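Local coordinates for protein mRNA interferase YafQ (Escherichia coli, PDB 4MMG) that acts as the toxin of a type II toxin-antitoxin pair, a ribosome-dependent endoribonuclease that cuts mRNA within lysine codons and inhibits translation elongation, at residues A[8-13]-A[79-84]. The protein carries 1 engineered substitution. Residues are numbered along the deposited sequence; the frame is centred on the assembly and turned at random.
Sequences DIEYSG and DKLLRF. With SO4 (sulfate ion), chain E.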
loop_
_atom_site.group_PDB
_atom_site.type_symbol
_atom_site.label_atom_id
_atom_site.label_comp_id
_atom_site.label_asym_id
_atom_site.label_seq_id
_atom_site.Cartn_x
_atom_site.Cartn_y
_atom_site.Cartn_z
ATOM N N ASP A 8 3.591 -13.397 6.934
ATOM C CA ASP A 8 2.483 -12.874 7.717
ATOM C C ASP A 8 1.787 -11.707 7.015
ATOM O O ASP A 8 2.135 -11.345 5.895
ATOM C CB ASP A 8 2.948 -12.489 9.129
ATOM C CG ASP A 8 3.678 -11.148 9.193
ATOM O OD1 ASP A 8 3.923 -10.490 8.158
ATOM O OD2 ASP A 8 4.022 -10.739 10.319
ATOM N N ILE A 9 0.793 -11.123 7.661
ATOM C CA ILE A 9 0.182 -9.906 7.147
ATOM C C ILE A 9 0.199 -8.922 8.286
ATOM O O ILE A 9 -0.214 -9.259 9.399
ATOM C CB ILE A 9 -1.273 -10.113 6.707
ATOM C CG1 ILE A 9 -1.373 -11.203 5.638
ATOM C CG2 ILE A 9 -1.838 -8.811 6.151
ATOM C CD1 ILE A 9 -2.798 -11.605 5.333
ATOM N N GLU A 10 0.685 -7.713 8.027
ATOM C CA GLU A 10 0.774 -6.696 9.070
ATOM C C GLU A 10 0.168 -5.378 8.607
ATOM O O GLU A 10 0.191 -5.049 7.417
ATOM C CB GLU A 10 2.229 -6.460 9.483
ATOM C CG GLU A 10 2.977 -7.722 9.883
ATOM C CD GLU A 10 4.418 -7.449 10.270
ATOM O OE1 GLU A 10 4.851 -6.274 10.239
ATOM O OE2 GLU A 10 5.124 -8.419 10.611
ATOM N N TYR A 11 -0.364 -4.628 9.567
ATOM C CA TYR A 11 -0.907 -3.303 9.314
ATOM C C TYR A 11 -0.317 -2.358 10.340
ATOM O O TYR A 11 -0.507 -2.560 11.540
ATOM C CB TYR A 11 -2.432 -3.306 9.457
ATOM C CG TYR A 11 -3.141 -4.269 8.540
ATOM C CD1 TYR A 11 -3.275 -5.610 8.873
ATOM C CD2 TYR A 11 -3.666 -3.841 7.332
ATOM C CE1 TYR A 11 -3.915 -6.496 8.027
ATOM C CE2 TYR A 11 -4.306 -4.716 6.484
ATOM C CZ TYR A 11 -4.434 -6.037 6.836
ATOM O OH TYR A 11 -5.073 -6.910 5.982
ATOM N N SER A 12 0.405 -1.330 9.902
ATOM C CA SER A 12 0.916 -0.355 10.857
ATOM C C SER A 12 -0.250 0.369 11.521
ATOM O O SER A 12 -1.359 0.428 10.971
ATOM C CB SER A 12 1.804 0.667 10.163
ATOM O OG SER A 12 0.998 1.544 9.405
ATOM N N GLY A 13 -0.010 0.926 12.706
ATOM C CA GLY A 13 -1.023 1.737 13.355
ATOM C C GLY A 13 -1.444 2.900 12.473
ATOM O O GLY A 13 -2.629 3.219 12.371
ATOM N N ASP A 79 10.111 -12.088 2.115
ATOM C CA ASP A 79 9.689 -13.483 2.189
ATOM C C ASP A 79 8.937 -13.763 3.491
ATOM O O ASP A 79 8.111 -14.675 3.555
ATOM C CB ASP A 79 10.884 -14.431 2.056
ATOM C CG ASP A 79 11.511 -14.398 0.673
ATOM O OD1 ASP A 79 10.890 -13.845 -0.258
ATOM O OD2 ASP A 79 12.630 -14.933 0.518
ATOM N N LYS A 80 9.214 -12.959 4.516
ATOM C CA LYS A 80 8.663 -13.171 5.851
ATOM C C LYS A 80 7.419 -12.342 6.153
ATOM O O LYS A 80 6.601 -12.720 6.993
ATOM C CB LYS A 80 9.717 -12.864 6.915
ATOM C CG LYS A 80 10.905 -13.801 6.898
ATOM C CD LYS A 80 11.811 -13.543 8.087
ATOM C CE LYS A 80 13.055 -14.402 7.993
ATOM N NZ LYS A 80 12.720 -15.744 7.439
ATOM N N LEU A 81 7.273 -11.198 5.499
ATOM C CA LEU A 81 6.179 -10.315 5.879
ATOM C C LEU A 81 5.599 -9.523 4.725
ATOM O O LEU A 81 6.297 -9.187 3.760
ATOM C CB LEU A 81 6.602 -9.377 7.020
ATOM C CG LEU A 81 7.618 -8.256 6.798
ATOM C CD1 LEU A 81 6.981 -7.004 6.197
ATOM C CD2 LEU A 81 8.297 -7.903 8.115
ATOM N N LEU A 82 4.302 -9.256 4.830
ATOM C CA LEU A 82 3.661 -8.232 4.017
ATOM C C LEU A 82 3.126 -7.219 5.005
ATOM O O LEU A 82 2.315 -7.561 5.862
ATOM C CB LEU A 82 2.513 -8.821 3.205
ATOM C CG LEU A 82 1.489 -7.840 2.618
ATOM C CD1 LEU A 82 2.127 -6.865 1.630
ATOM C CD2 LEU A 82 0.355 -8.611 1.945
ATOM N N ARG A 83 3.587 -5.979 4.907
ATOM C CA ARG A 83 3.161 -4.950 5.850
ATOM C C ARG A 83 2.560 -3.752 5.117
ATOM O O ARG A 83 3.230 -3.089 4.321
ATOM C CB ARG A 83 4.333 -4.502 6.725
ATOM C CG ARG A 83 4.003 -3.384 7.698
ATOM C CD ARG A 83 5.191 -3.129 8.622
ATOM N NE ARG A 83 4.906 -2.118 9.632
ATOM C CZ ARG A 83 4.453 -2.388 10.855
ATOM N NH1 ARG A 83 4.228 -3.645 11.226
ATOM N NH2 ARG A 83 4.222 -1.398 11.711
ATOM N N PHE A 84 1.282 -3.498 5.374
ATOM C CA PHE A 84 0.626 -2.304 4.856
ATOM C C PHE A 84 1.004 -1.119 5.736
ATOM O O PHE A 84 0.690 -1.094 6.927
ATOM C CB PHE A 84 -0.882 -2.531 4.798
ATOM C CG PHE A 84 -1.272 -3.622 3.846
ATOM C CD1 PHE A 84 -1.229 -3.408 2.480
ATOM C CD2 PHE A 84 -1.648 -4.868 4.316
ATOM C CE1 PHE A 84 -1.574 -4.411 1.593
ATOM C CE2 PHE A 84 -1.993 -5.883 3.441
ATOM C CZ PHE A 84 -1.960 -5.652 2.071
HETATM S S SO4 E . 5.804 1.755 12.255
HETATM O O1 SO4 E . 6.234 3.094 11.857
HETATM O O2 SO4 E . 5.551 0.940 11.065
HETATM O O3 SO4 E . 4.590 1.873 13.062
HETATM O O4 SO4 E . 6.855 1.125 13.046
#
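Glu10 and Tyr11 run alongside Arg83 and Phe84 as parallel neighbours, joining the edge strand 8-11 to strand 81-88 in the mixed sheet of this RelE-family toxin. The backbone ladder is firm here: Glu10 N gives a 2.7 Å bond to Leu82 O, and Glu10 O takes Phe84 N at 2.8 Å. The Asp8 end is paired by longer bonds, Leu82 N reaching Asp8 O at 3.2 Å.

On one face Leu82 and Phe84 form the buried part, under helix 29-40 with its Met36 and Leu39, while Ile9 and Tyr11 line the exposed margin. Tyr11 and Phe84 have nearly the same first torsion (chi1 -58° and -64°), CG anti to the carbonyl carbon in both, which sends the rings the same way; they lie nearly parallel but slid apart, Tyr11 CE2 meeting Phe84 CD2 at 3.4 Å. Ile9 CG2 comes to the edge of the Phe84 ring.

The other face is the polar one. Asp8 OD2 lies 2.6 Å from Glu10 OE2, a proton probably held between them. The extended Arg83 chain carries its guanidinium past Glu10, whose carboxylate stands 87° to it; NH1 makes the salt bridge to Glu10 OE1 at 2.9 Å, while Arg83 NE forms one with Glu85 OE1. The backbone of Ser12 lies over one guanidinium face, while its OG bonds Glu85 O and caps Tyr15 N. Arg83 NH2 donates to O2 of a sulfate, probably from the crystallisation liquor, at 2.8 Å.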